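Long-range contacts in putative endo-1,4-beta-xylanase (Bacteroides thetaiotaomicron VPI-5482, PDB 5MSX), which probably hydrolyses glycosidic bonds of plant pectin, consistent with an arabinofuranosidase of glycoside hydrolase family 43: residues G151-E156 / K196-G201; I191-K196 / Y213-G218; V167-R172 / S186-I191; E89-P94 / P108-Y113; G112-A117 / T143-K148. All blocks are in the same frame, centred on the assembly; numbering follows the deposited sequence.

How the contacts relate
From the N terminus, contact 4 comes first, closing the chain between 89-94 and 108-113. Contact 5 begins on the turn where contact 4 ends, sharing G112 and Y113, and joins strand 113-119 to the loop that follows strand 127-128. Contact 1 then spans 151-156 to 196-201, with contact 3 nested inside it. Contact 2 opens at I191, where contact 3 closes, and crosses contact 1, sharing K196 with it. Contacts 4 and 5 thus belong to one sheet and its outgoing loop, contact 3 to the sheet holding strands 165-169 and 187-190, and contact 2 to the next, while contact 1 joins the entries of these last two sheets beside the predicted catalytic residues.

Contact 1 (G151-E156 / K196-G201); sequences GGIDAE and KEYSEG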
# COMPACT_ATOMS: atom_id res chain seq x y z
N GLY C 151 14.29 -8.17 19.92
CA GLY C 151 15.62 -7.61 19.82
C GLY C 151 16.20 -7.78 18.42
O GLY C 151 15.94 -8.77 17.76
N GLY C 152 17.00 -6.82 18.01
CA GLY C 152 17.68 -6.84 16.70
C GLY C 152 17.94 -5.40 16.30
O GLY C 152 17.23 -4.51 16.73
N ILE C 153 18.97 -5.19 15.49
CA ILE C 153 19.34 -3.84 15.07
C ILE C 153 19.71 -3.77 13.58
O ILE C 153 19.89 -4.80 12.93
CB ILE C 153 20.59 -3.36 15.86
CG1 ILE C 153 21.80 -4.26 15.53
CG2 ILE C 153 20.31 -3.38 17.37
CD1 ILE C 153 23.08 -3.80 16.17
N ASP C 154 19.88 -2.54 13.09
CA ASP C 154 20.48 -2.27 11.78
C ASP C 154 19.62 -2.76 10.63
O ASP C 154 20.07 -3.59 9.84
CB ASP C 154 21.89 -2.91 11.67
CG ASP C 154 22.90 -2.31 12.64
OD1 ASP C 154 22.55 -1.36 13.36
OD2 ASP C 154 24.08 -2.76 12.60
N ALA C 155 18.39 -2.26 10.52
CA ALA C 155 17.48 -2.70 9.45
C ALA C 155 17.94 -2.22 8.07
O ALA C 155 18.42 -1.10 7.93
CB ALA C 155 16.06 -2.23 9.67
N GLU C 156 17.75 -3.09 7.09
CA GLU C 156 18.01 -2.81 5.67
C GLU C 156 16.82 -3.37 4.87
O GLU C 156 16.45 -4.55 5.04
CB GLU C 156 19.32 -3.50 5.29
CG GLU C 156 19.69 -3.59 3.83
CD GLU C 156 20.23 -2.27 3.26
OE1 GLU C 156 20.03 -1.22 3.93
OE2 GLU C 156 20.83 -2.32 2.13
N LYS C 196 31.92 -16.57 10.18
CA LYS C 196 30.89 -16.95 11.17
C LYS C 196 30.69 -16.01 12.38
O LYS C 196 29.76 -16.21 13.19
CB LYS C 196 31.19 -18.36 11.72
CG LYS C 196 31.54 -19.42 10.68
CD LYS C 196 30.38 -19.74 9.77
CE LYS C 196 30.72 -20.84 8.77
NZ LYS C 196 29.53 -21.20 7.94
N GLU C 197 31.57 -15.03 12.54
CA GLU C 197 31.56 -14.20 13.75
C GLU C 197 30.43 -13.19 13.78
O GLU C 197 29.68 -13.04 12.80
CB GLU C 197 32.93 -13.53 13.98
CG GLU C 197 33.50 -12.69 12.85
CD GLU C 197 34.34 -13.49 11.85
OE1 GLU C 197 35.54 -13.17 11.64
OE2 GLU C 197 33.81 -14.46 11.27
N TYR C 198 30.25 -12.53 14.93
CA TYR C 198 29.24 -11.50 15.08
C TYR C 198 29.20 -10.54 13.88
O TYR C 198 30.23 -9.95 13.49
CB TYR C 198 29.48 -10.68 16.35
CG TYR C 198 28.49 -9.55 16.47
CD1 TYR C 198 27.15 -9.80 16.68
CD2 TYR C 198 28.89 -8.22 16.28
CE1 TYR C 198 26.22 -8.78 16.74
CE2 TYR C 198 27.97 -7.19 16.33
CZ TYR C 198 26.64 -7.47 16.57
OH TYR C 198 25.74 -6.43 16.62
N SER C 199 27.99 -10.33 13.35
CA SER C 199 27.79 -9.47 12.18
C SER C 199 26.64 -8.50 12.35
O SER C 199 25.59 -8.81 12.98
CB SER C 199 27.52 -10.34 10.95
OG SER C 199 27.15 -9.53 9.84
N GLU C 200 26.82 -7.32 11.76
CA GLU C 200 25.77 -6.29 11.77
C GLU C 200 25.81 -5.49 10.47
O GLU C 200 26.40 -5.93 9.50
CB GLU C 200 25.93 -5.42 13.03
CG GLU C 200 27.18 -4.57 13.11
CD GLU C 200 27.38 -3.90 14.49
OE1 GLU C 200 26.51 -4.08 15.39
OE2 GLU C 200 28.39 -3.18 14.69
N GLY C 201 25.14 -4.35 10.44
CA GLY C 201 25.19 -3.46 9.27
C GLY C 201 24.97 -4.10 7.90
O GLY C 201 25.70 -3.80 6.96
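I153 reaches the second segment with the end of its longer branch. CD1 lies 3.5 Å from E200 OE1 and 3.8 Å from Y198 OH, an apolar methyl set beside two polar groups that are themselves paired, since Y198 OH donates to E200 OE1 over 2.8 Å from above the carboxylate plane. E200 CG sits between the backbone N and the carbonyl carbon (chi1 66°), and the chain, extended beyond it, carries the carboxylate to both. D154 has left-handed backbone angles, which aspartate adopts more readily than most residues. Its OD2 receives G201 N (2.9 Å, 151° at the hydrogen) on the anti side of that oxygen; the positive phi of G201 is easy for a residue without a side chain. The same OD2 lies 3.3 Å from E200 CB, and the two carboxylates, with planes 51° apart, bring D154 OD2 within 3.9 Å of E200 OE1. T109 OG1 accepts the N-H of D154, and T216 OG1 that of E200. E156 starts the next strand, its OE2 taking the N-H of F204. The acidic pair matches the family 43 active site of a five-bladed beta-propeller: E200 is the predicted proton donor, and D154 is predicted to orient it and tune its acidity.

Contact 2 (I191-K196 / Y213-G218); sequences ISTPRK and YLYTIG. With EDO (1,2-ethanediol), chain Z.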
# COMPACT_ATOMS: atom_id res chain seq x y z
N ILE C 191 20.92 -16.20 7.12
CA ILE C 191 21.72 -16.36 5.91
C ILE C 191 23.00 -17.08 6.28
O ILE C 191 23.66 -16.73 7.28
CB ILE C 191 22.06 -15.01 5.26
CG1 ILE C 191 20.79 -14.39 4.67
CG2 ILE C 191 23.11 -15.17 4.15
CD1 ILE C 191 20.81 -12.88 4.72
N SER C 192 23.36 -18.04 5.45
CA SER C 192 24.60 -18.79 5.59
C SER C 192 25.79 -18.04 4.93
O SER C 192 25.71 -17.63 3.78
CB SER C 192 24.43 -20.15 4.93
OG SER C 192 25.65 -20.85 4.99
N THR C 193 26.88 -17.86 5.69
CA THR C 193 28.09 -17.21 5.18
C THR C 193 29.34 -18.00 5.62
O THR C 193 29.31 -18.66 6.65
CB THR C 193 28.19 -15.75 5.70
OG1 THR C 193 28.37 -15.76 7.12
CG2 THR C 193 26.95 -14.89 5.34
N PRO C 194 30.45 -17.91 4.86
CA PRO C 194 31.64 -18.65 5.29
C PRO C 194 32.39 -18.03 6.48
O PRO C 194 33.15 -18.72 7.14
CB PRO C 194 32.53 -18.65 4.03
CG PRO C 194 32.09 -17.47 3.28
CD PRO C 194 30.61 -17.39 3.50
N ARG C 195 32.18 -16.74 6.73
CA ARG C 195 32.72 -16.09 7.94
C ARG C 195 31.64 -16.02 9.00
O ARG C 195 30.56 -15.47 8.74
CB ARG C 195 33.32 -14.74 7.56
CG ARG C 195 34.53 -14.99 6.66
CD ARG C 195 35.08 -13.77 6.01
NE ARG C 195 35.92 -14.08 4.85
CZ ARG C 195 37.16 -14.56 4.89
NH1 ARG C 195 37.79 -14.82 6.04
NH2 ARG C 195 37.80 -14.78 3.74
N LYS C 196 31.92 -16.57 10.18
CA LYS C 196 30.89 -16.95 11.17
C LYS C 196 30.69 -16.01 12.38
O LYS C 196 29.76 -16.21 13.19
CB LYS C 196 31.19 -18.36 11.72
CG LYS C 196 31.54 -19.42 10.68
CD LYS C 196 30.38 -19.74 9.77
CE LYS C 196 30.72 -20.84 8.77
NZ LYS C 196 29.53 -21.20 7.94
N TYR C 213 24.52 -9.77 -0.79
CA TYR C 213 24.36 -9.62 0.65
C TYR C 213 25.74 -9.35 1.27
O TYR C 213 26.57 -10.24 1.35
CB TYR C 213 23.74 -10.88 1.28
CG TYR C 213 23.61 -10.74 2.75
CD1 TYR C 213 22.68 -9.88 3.28
CD2 TYR C 213 24.46 -11.41 3.63
CE1 TYR C 213 22.60 -9.65 4.62
CE2 TYR C 213 24.37 -11.22 5.00
CZ TYR C 213 23.45 -10.32 5.49
OH TYR C 213 23.30 -10.09 6.84
N LEU C 214 25.93 -8.12 1.73
CA LEU C 214 27.16 -7.68 2.39
C LEU C 214 26.87 -7.58 3.87
O LEU C 214 25.83 -7.06 4.25
CB LEU C 214 27.58 -6.27 1.88
CG LEU C 214 28.17 -6.12 0.47
CD1 LEU C 214 27.26 -6.63 -0.62
CD2 LEU C 214 28.48 -4.64 0.24
N TYR C 215 27.82 -8.04 4.68
CA TYR C 215 27.65 -8.11 6.12
C TYR C 215 28.98 -7.75 6.81
O TYR C 215 30.06 -8.05 6.30
CB TYR C 215 27.15 -9.51 6.48
CG TYR C 215 28.10 -10.65 6.13
CD1 TYR C 215 28.15 -11.18 4.85
CD2 TYR C 215 28.95 -11.19 7.10
CE1 TYR C 215 29.05 -12.18 4.53
CE2 TYR C 215 29.84 -12.22 6.78
CZ TYR C 215 29.89 -12.71 5.51
OH TYR C 215 30.79 -13.71 5.22
N THR C 216 28.91 -7.08 7.95
CA THR C 216 30.14 -6.76 8.71
C THR C 216 30.62 -7.93 9.52
O THR C 216 29.85 -8.83 9.87
CB THR C 216 30.00 -5.55 9.68
OG1 THR C 216 29.20 -5.88 10.85
CG2 THR C 216 29.47 -4.35 8.96
N ILE C 217 31.94 -7.92 9.72
CA ILE C 217 32.67 -8.79 10.62
C ILE C 217 33.59 -7.89 11.50
O ILE C 217 34.08 -6.87 11.02
CB ILE C 217 33.49 -9.78 9.76
CG1 ILE C 217 32.56 -10.82 9.13
CG2 ILE C 217 34.61 -10.44 10.52
CD1 ILE C 217 31.55 -11.42 10.09
N GLY C 218 33.83 -8.28 12.75
CA GLY C 218 34.68 -7.50 13.67
C GLY C 218 33.99 -6.25 14.16
O GLY C 218 32.78 -6.09 14.07
C1 EDO Z . 27.95 -21.11 2.33
O1 EDO Z . 28.53 -20.43 3.45
C2 EDO Z . 27.59 -20.10 1.24
O2 EDO Z . 26.51 -19.25 1.69
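I191 and T193 each lay a methyl on a tyrosine ring, whose flat face accepts such groups well. I191 CD1 stands 3.6 Å from the centroid of Y213, almost on the ring normal, a CH-pi contact over the middle of the face. T193 CG2 does the same less centrally to Y215, 3.8 Å from its centroid, while T193 CB meets Y215 OH at 3.3 Å. R195 CB closes on that hydroxyl oxygen from further along the loop, at 3.6 Å. A second shell sets these groups. Threonine serves both needs: with chi1 at 65°, T193 turns CG2 to the ring and leaves OG1 to donate to R195 O over 2.7 Å; R172 NE adds a bond to the same OG1. K196 NZ reaches back to T193 O, and R195 extends its guanidinium to a salt bridge with D244. An ethanediol, probably from the crystallisation liquor, bonds through O2 to S192 O. The loop from strand 187-190 to strand 203-207 is thus covered by Y213, Y215 and I217 of strand 210-217, a blade-to-blade connection of the family 43 propeller.

Contact 3 (V167-R172 / S186-I191); sequences VFWGRR and SVVQVI
This is a contact across one propeller blade, between the end of strand 165-169 with its following turn and strand 187-190, the outermost strand of this four-stranded sheet within the chain. Strand 173-177 lies between the two strands, so they meet mainly through side chains and at the turn. There, R172 O takes I191 N over 2.8 Å in a nearly straight bond (172° at the hydrogen) lying in the carbonyl plane, and V190 CA adds a CA-H...O contact to the same oxygen at 3.4 Å. R171 and R172 both have left-handed backbone angles, which turn the chain so that this carbonyl faces the outer strand. Two apolar contacts accompany this bond. I191 CD1 lies in the plane of the F168 ring at its edge, 3.9 Å from CE2, while F168 itself stacks on F204. V188 CG1 touches W169 CH2 at 3.7 Å, the two side chains crossing at about a right angle; the indole stacks with H173. S186 and V187 pack against K316 of the second subunit. R172 runs outstretched past I191 O, with CD 3.5 Å from it, towards T193, the partner of its NE, and its NH2 bonds to E197 O. The partners named for the guanidinium are a hydroxyl and a backbone carbonyl, so the arginine acts as a multiple N-H donor to the loop after I191.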
# COMPACT_ATOMS: atom_id res chain seq x y z
N VAL C 167 13.01 -7.44 4.77
CA VAL C 167 13.77 -6.73 5.79
C VAL C 167 14.96 -7.61 6.19
O VAL C 167 14.79 -8.78 6.48
CB VAL C 167 12.90 -6.27 6.99
CG1 VAL C 167 12.18 -7.43 7.69
CG2 VAL C 167 13.76 -5.45 7.95
N PHE C 168 16.16 -7.04 6.10
CA PHE C 168 17.41 -7.64 6.55
C PHE C 168 17.85 -6.95 7.83
O PHE C 168 17.75 -5.75 7.94
CB PHE C 168 18.49 -7.41 5.49
CG PHE C 168 18.29 -8.17 4.22
CD1 PHE C 168 17.54 -7.63 3.19
CD2 PHE C 168 18.87 -9.42 4.05
CE1 PHE C 168 17.36 -8.34 2.01
CE2 PHE C 168 18.69 -10.14 2.87
CZ PHE C 168 17.94 -9.59 1.85
N TRP C 169 18.34 -7.68 8.81
CA TRP C 169 18.85 -7.03 10.01
C TRP C 169 20.07 -7.75 10.57
O TRP C 169 20.55 -8.67 9.96
CB TRP C 169 17.73 -6.74 11.05
CG TRP C 169 17.09 -7.89 11.77
CD1 TRP C 169 17.38 -8.33 13.06
CD2 TRP C 169 16.00 -8.71 11.30
NE1 TRP C 169 16.54 -9.39 13.39
CE2 TRP C 169 15.69 -9.63 12.33
CE3 TRP C 169 15.29 -8.78 10.09
CZ2 TRP C 169 14.69 -10.61 12.19
CZ3 TRP C 169 14.29 -9.75 9.95
CH2 TRP C 169 13.99 -10.65 11.01
N GLY C 170 20.62 -7.27 11.68
CA GLY C 170 21.89 -7.79 12.19
C GLY C 170 21.83 -9.26 12.55
O GLY C 170 20.74 -9.84 12.71
N ARG C 171 23.02 -9.86 12.59
CA ARG C 171 23.23 -11.30 12.82
C ARG C 171 22.63 -12.18 11.72
O ARG C 171 22.21 -13.34 11.95
CB ARG C 171 22.79 -11.70 14.24
CG ARG C 171 23.35 -10.76 15.32
CD ARG C 171 23.34 -11.43 16.71
NE ARG C 171 24.37 -12.49 16.80
CZ ARG C 171 24.61 -13.20 17.91
NH1 ARG C 171 23.88 -13.01 19.03
NH2 ARG C 171 25.58 -14.12 17.92
N ARG C 172 22.69 -11.65 10.51
CA ARG C 172 22.38 -12.38 9.30
C ARG C 172 20.89 -12.77 9.16
O ARG C 172 20.55 -13.72 8.47
CB ARG C 172 23.31 -13.59 9.14
CG ARG C 172 24.81 -13.30 9.27
CD ARG C 172 25.59 -14.61 9.20
NE ARG C 172 27.04 -14.43 9.21
CZ ARG C 172 27.77 -14.06 10.27
NH1 ARG C 172 27.20 -13.80 11.45
NH2 ARG C 172 29.10 -13.91 10.14
N SER C 186 6.25 -14.19 9.62
CA SER C 186 6.61 -15.11 10.71
C SER C 186 7.80 -16.00 10.35
O SER C 186 8.49 -16.49 11.23
CB SER C 186 5.41 -15.96 11.16
OG SER C 186 5.13 -17.01 10.24
N VAL C 187 8.05 -16.20 9.05
CA VAL C 187 9.17 -17.03 8.61
C VAL C 187 10.45 -16.18 8.57
O VAL C 187 10.57 -15.30 7.73
CB VAL C 187 8.89 -17.68 7.25
CG1 VAL C 187 10.08 -18.54 6.82
CG2 VAL C 187 7.61 -18.53 7.30
N VAL C 188 11.39 -16.45 9.49
CA VAL C 188 12.66 -15.71 9.61
C VAL C 188 13.78 -16.66 9.27
O VAL C 188 13.80 -17.76 9.80
CB VAL C 188 12.88 -15.20 11.05
CG1 VAL C 188 14.19 -14.39 11.13
CG2 VAL C 188 11.69 -14.35 11.52
N GLN C 189 14.68 -16.28 8.35
CA GLN C 189 15.81 -17.14 7.99
C GLN C 189 17.12 -16.52 8.45
O GLN C 189 17.24 -15.30 8.62
CB GLN C 189 15.90 -17.38 6.48
CG GLN C 189 14.65 -17.97 5.81
CD GLN C 189 14.44 -19.46 5.99
OE1 GLN C 189 15.05 -20.11 6.84
NE2 GLN C 189 13.55 -20.02 5.18
N VAL C 190 18.12 -17.38 8.63
CA VAL C 190 19.48 -16.94 8.93
C VAL C 190 20.32 -17.24 7.71
O VAL C 190 20.38 -18.37 7.28
CB VAL C 190 20.03 -17.62 10.21
CG1 VAL C 190 21.49 -17.24 10.44
CG2 VAL C 190 19.18 -17.23 11.41
N ILE C 191 20.92 -16.20 7.12
CA ILE C 191 21.72 -16.36 5.91
C ILE C 191 23.00 -17.08 6.28
O ILE C 191 23.66 -16.73 7.28
CB ILE C 191 22.06 -15.01 5.26
CG1 ILE C 191 20.79 -14.39 4.67
CG2 ILE C 191 23.11 -15.17 4.15
CD1 ILE C 191 20.81 -12.88 4.72

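Contact 4 (E89-P94 / P108-Y113); sequences EKYWAP and PTINGY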
# COMPACT_ATOMS: atom_id res chain seq x y z
N GLU C 89 15.71 10.69 21.69
CA GLU C 89 16.00 9.30 21.98
C GLU C 89 17.36 9.00 21.42
O GLU C 89 17.86 9.77 20.61
CB GLU C 89 14.95 8.38 21.32
CG GLU C 89 13.50 8.80 21.58
CD GLU C 89 13.22 9.02 23.05
OE1 GLU C 89 13.50 8.11 23.85
OE2 GLU C 89 12.72 10.12 23.40
N LYS C 90 17.94 7.88 21.83
CA LYS C 90 19.15 7.36 21.22
C LYS C 90 18.79 6.72 19.87
O LYS C 90 17.97 5.83 19.81
CB LYS C 90 19.78 6.34 22.13
CG LYS C 90 21.21 5.97 21.76
CD LYS C 90 21.78 5.03 22.80
CE LYS C 90 21.15 3.65 22.74
NZ LYS C 90 21.98 2.71 23.55
N TYR C 91 19.40 7.20 18.80
CA TYR C 91 18.94 7.00 17.44
C TYR C 91 20.11 6.45 16.60
O TYR C 91 21.08 7.14 16.40
CB TYR C 91 18.47 8.34 16.88
CG TYR C 91 17.73 8.21 15.59
CD1 TYR C 91 16.36 8.01 15.57
CD2 TYR C 91 18.40 8.28 14.36
CE1 TYR C 91 15.66 7.89 14.38
CE2 TYR C 91 17.71 8.16 13.15
CZ TYR C 91 16.33 7.97 13.18
OH TYR C 91 15.60 7.86 12.02
N TRP C 92 20.00 5.20 16.19
CA TRP C 92 21.00 4.50 15.46
C TRP C 92 20.52 3.96 14.13
O TRP C 92 19.40 3.42 14.01
CB TRP C 92 21.43 3.25 16.24
CG TRP C 92 22.19 3.50 17.48
CD1 TRP C 92 22.78 4.66 17.87
CD2 TRP C 92 22.50 2.53 18.47
NE1 TRP C 92 23.41 4.47 19.05
CE2 TRP C 92 23.26 3.17 19.44
CE3 TRP C 92 22.20 1.17 18.61
CZ2 TRP C 92 23.73 2.51 20.58
CZ3 TRP C 92 22.64 0.50 19.73
CH2 TRP C 92 23.41 1.17 20.72
N ALA C 93 21.43 4.05 13.16
CA ALA C 93 21.47 3.18 12.01
C ALA C 93 20.12 3.11 11.23
O ALA C 93 19.57 2.05 11.01
CB ALA C 93 21.95 1.81 12.45
N PRO C 94 19.60 4.26 10.83
CA PRO C 94 18.39 4.25 10.01
C PRO C 94 18.67 3.62 8.65
O PRO C 94 19.78 3.79 8.06
CB PRO C 94 18.09 5.73 9.79
CG PRO C 94 19.42 6.39 9.91
CD PRO C 94 20.23 5.58 10.88
N PRO C 108 14.62 2.88 11.69
CA PRO C 108 15.78 3.13 12.56
C PRO C 108 15.79 2.27 13.82
O PRO C 108 14.82 1.56 14.12
CB PRO C 108 15.66 4.61 12.87
CG PRO C 108 14.19 4.85 12.88
CD PRO C 108 13.64 3.98 11.79
N THR C 109 16.93 2.29 14.51
CA THR C 109 17.08 1.56 15.77
C THR C 109 17.05 2.57 16.91
O THR C 109 17.97 3.37 17.06
CB THR C 109 18.35 0.72 15.75
OG1 THR C 109 18.23 -0.22 14.69
CG2 THR C 109 18.57 -0.03 17.07
N ILE C 110 15.95 2.56 17.66
CA ILE C 110 15.67 3.63 18.64
C ILE C 110 15.71 3.01 20.03
O ILE C 110 15.01 2.03 20.31
CB ILE C 110 14.35 4.37 18.33
CG1 ILE C 110 14.34 4.81 16.86
CG2 ILE C 110 14.18 5.58 19.24
CD1 ILE C 110 13.22 5.76 16.45
N ASN C 111 16.62 3.55 20.85
CA ASN C 111 16.95 2.98 22.17
C ASN C 111 17.19 1.49 22.11
O ASN C 111 16.67 0.75 22.92
CB ASN C 111 15.88 3.36 23.21
CG ASN C 111 15.71 4.85 23.32
OD1 ASN C 111 16.69 5.60 23.34
ND2 ASN C 111 14.48 5.31 23.36
N GLY C 112 17.97 1.06 21.11
CA GLY C 112 18.31 -0.36 20.92
C GLY C 112 17.37 -1.24 20.10
O GLY C 112 17.65 -2.44 19.91
N TYR C 113 16.27 -0.70 19.61
CA TYR C 113 15.23 -1.54 18.98
C TYR C 113 14.71 -0.94 17.69
O TYR C 113 14.57 0.26 17.57
CB TYR C 113 14.06 -1.81 19.97
CG TYR C 113 14.46 -2.69 21.12
CD1 TYR C 113 15.04 -2.15 22.26
CD2 TYR C 113 14.27 -4.06 21.07
CE1 TYR C 113 15.41 -2.97 23.32
CE2 TYR C 113 14.63 -4.87 22.12
CZ TYR C 113 15.20 -4.32 23.24
OH TYR C 113 15.58 -5.14 24.26
O HOH W 1 19.25 3.18 19.46
O HOH W 2 17.85 0.13 12.11
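W92 and T109 face each other as the hydrogen-bonded pair of the short antiparallel strands 91-92 and 109-110, W92 N to T109 O at 2.9 Å and T109 N to W92 O at 2.8 Å, while Y91 and I110 are the non-hydrogen-bonded pair beside them. N111 N to K90 O (2.8 Å) adds a further backbone bond at the turn. The side chain of N111 then grips the residues leading into strand 91-92 twice: ND2 donates to the anti lone pair of E89 OE1 at 3.0 Å, nearly in its own amide plane, and OD1 accepts K90 N from a tilted direction. Asparagine suits the left-handed first corner of this type I' turn from I110 to Y113, and G112 fits the second, where a CB would strike the preceding carbonyl oxygen. The turn links strands 109-110 and 113-119, so that three strands of one antiparallel propeller blade lie side by side. Apolar contacts fill the Y91 face: P108 CB lies 3.4 Å from Y91 CZ, and I110 CD1 3.8 Å from Y91 CE1, while Y91 OH hydrogen-bonds to Y82 OH. On the W92 side, T109 CG2 meets the indole obliquely, 4.1 Å from W92 CE3; K90 CE of the same segment lies over the indole, 3.5 Å above its plane. Among the waters, one donates to both K90 O and T109 O and accepts the N-H of G112; T109 OG1 donates to a second, which donates to A93 O.

Contact 5 (G112-A117 / T143-K148); sequences GYMYPA and TLLQSK. With EDO (1,2-ethanediol), chain Y.
The ring of Y115 meets T143 obliquely: CG2 of the threonine sits off-centre, 4.2 Å from the ring centroid, in a CH-pi contact. F135 meets the same ring edge-to-face, and Y115 OH bonds to T140 N. P116 CD lies 3.9 Å from L144 CB, while T143 CG2 also reaches Y113 CB. Between these groups runs the backbone bond from L144 N to M114 O, 2.9 Å and nearly straight at the hydrogen (171°), though the donor stands above the carbonyl plane. T143 CA approaches the same oxygen at 3.4 Å. Two side-chain bonds shape the loop from within: T143 OG1 donates to L145 O over 2.7 Å, and Q146 NE2 reaches back to T143 O. Separately, a water takes the N-H of L145 beside M114 O. M114, flexible and unbranched, bends at its last torsion (chi3 -56°) and brings CE to 3.9 Å from L145 CD1. An ethanediol, probably from the crystallisation liquor, accepts the N-H of Q146. M114 and L145 both pack on W169 and L144 on V167, so strand 113-119 and the loop after strand 127-128 both abut strand 165-169 of the next sheet.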
# COMPACT_ATOMS: atom_id res chain seq x y z
N GLY C 112 17.97 1.06 21.11
CA GLY C 112 18.31 -0.36 20.92
C GLY C 112 17.37 -1.24 20.10
O GLY C 112 17.65 -2.44 19.91
N TYR C 113 16.27 -0.70 19.61
CA TYR C 113 15.23 -1.54 18.98
C TYR C 113 14.71 -0.94 17.69
O TYR C 113 14.57 0.26 17.57
CB TYR C 113 14.06 -1.81 19.97
CG TYR C 113 14.46 -2.69 21.12
CD1 TYR C 113 15.04 -2.15 22.26
CD2 TYR C 113 14.27 -4.06 21.07
CE1 TYR C 113 15.41 -2.97 23.32
CE2 TYR C 113 14.63 -4.87 22.12
CZ TYR C 113 15.20 -4.32 23.24
OH TYR C 113 15.58 -5.14 24.26
N MET C 114 14.42 -1.81 16.72
CA MET C 114 13.95 -1.35 15.42
C MET C 114 12.46 -0.99 15.47
O MET C 114 11.68 -1.75 16.05
CB MET C 114 14.18 -2.43 14.38
CG MET C 114 15.68 -2.69 14.17
SD MET C 114 15.99 -4.03 13.02
CE MET C 114 15.09 -5.41 13.76
N TYR C 115 12.11 0.14 14.83
CA TYR C 115 10.74 0.61 14.63
C TYR C 115 10.49 1.03 13.18
O TYR C 115 11.34 1.68 12.58
CB TYR C 115 10.46 1.86 15.47
CG TYR C 115 10.53 1.62 16.95
CD1 TYR C 115 11.76 1.62 17.60
CD2 TYR C 115 9.36 1.40 17.70
CE1 TYR C 115 11.84 1.38 18.96
CE2 TYR C 115 9.42 1.19 19.06
CZ TYR C 115 10.65 1.16 19.70
OH TYR C 115 10.71 0.93 21.06
N PRO C 116 9.29 0.72 12.65
CA PRO C 116 8.85 1.31 11.39
C PRO C 116 8.27 2.71 11.55
O PRO C 116 7.46 2.95 12.45
CB PRO C 116 7.77 0.33 10.93
CG PRO C 116 7.18 -0.21 12.19
CD PRO C 116 8.30 -0.22 13.20
N ALA C 117 8.71 3.63 10.70
CA ALA C 117 8.23 4.99 10.71
C ALA C 117 7.81 5.37 9.30
O ALA C 117 8.29 4.76 8.34
CB ALA C 117 9.29 5.95 11.23
N THR C 143 7.38 -1.73 18.05
CA THR C 143 8.58 -2.28 17.43
C THR C 143 8.27 -3.04 16.12
O THR C 143 7.19 -3.63 15.97
CB THR C 143 9.33 -3.26 18.35
OG1 THR C 143 8.41 -4.25 18.81
CG2 THR C 143 9.99 -2.55 19.54
N LEU C 144 9.26 -3.05 15.22
CA LEU C 144 9.17 -3.77 13.96
C LEU C 144 9.02 -5.26 14.18
O LEU C 144 8.17 -5.90 13.55
CB LEU C 144 10.41 -3.49 13.10
CG LEU C 144 10.42 -4.10 11.69
CD1 LEU C 144 9.33 -3.48 10.83
CD2 LEU C 144 11.80 -3.96 11.03
N LEU C 145 9.85 -5.84 15.03
CA LEU C 145 9.66 -7.26 15.35
C LEU C 145 8.58 -7.37 16.43
O LEU C 145 8.36 -6.44 17.19
CB LEU C 145 10.96 -7.89 15.80
CG LEU C 145 12.12 -7.84 14.80
CD1 LEU C 145 13.37 -8.44 15.42
CD2 LEU C 145 11.74 -8.57 13.52
N GLN C 146 7.91 -8.51 16.47
CA GLN C 146 6.77 -8.72 17.38
C GLN C 146 6.84 -10.05 18.12
O GLN C 146 5.89 -10.44 18.77
CB GLN C 146 5.45 -8.60 16.57
CG GLN C 146 5.08 -7.17 16.20
CD GLN C 146 4.75 -6.32 17.43
OE1 GLN C 146 4.22 -6.84 18.41
NE2 GLN C 146 5.06 -5.03 17.38
N SER C 147 7.98 -10.74 18.07
CA SER C 147 8.20 -11.90 18.92
C SER C 147 8.33 -11.42 20.37
O SER C 147 8.50 -10.23 20.62
CB SER C 147 9.43 -12.68 18.46
OG SER C 147 10.53 -11.82 18.16
N LYS C 148 8.19 -12.35 21.31
CA LYS C 148 8.29 -12.08 22.75
C LYS C 148 9.53 -11.23 23.06
O LYS C 148 9.42 -10.18 23.71
CB LYS C 148 8.35 -13.43 23.49
CG LYS C 148 8.45 -13.37 25.02
CD LYS C 148 8.35 -14.78 25.61
CE LYS C 148 8.92 -14.87 27.03
NZ LYS C 148 8.29 -13.89 27.95
C1 EDO Y . 7.60 -11.67 12.56
O1 EDO Y . 8.90 -11.88 13.11
C2 EDO Y . 6.84 -10.56 13.30
O2 EDO Y . 7.69 -9.87 14.22
O HOH W 3 11.88 -4.40 16.42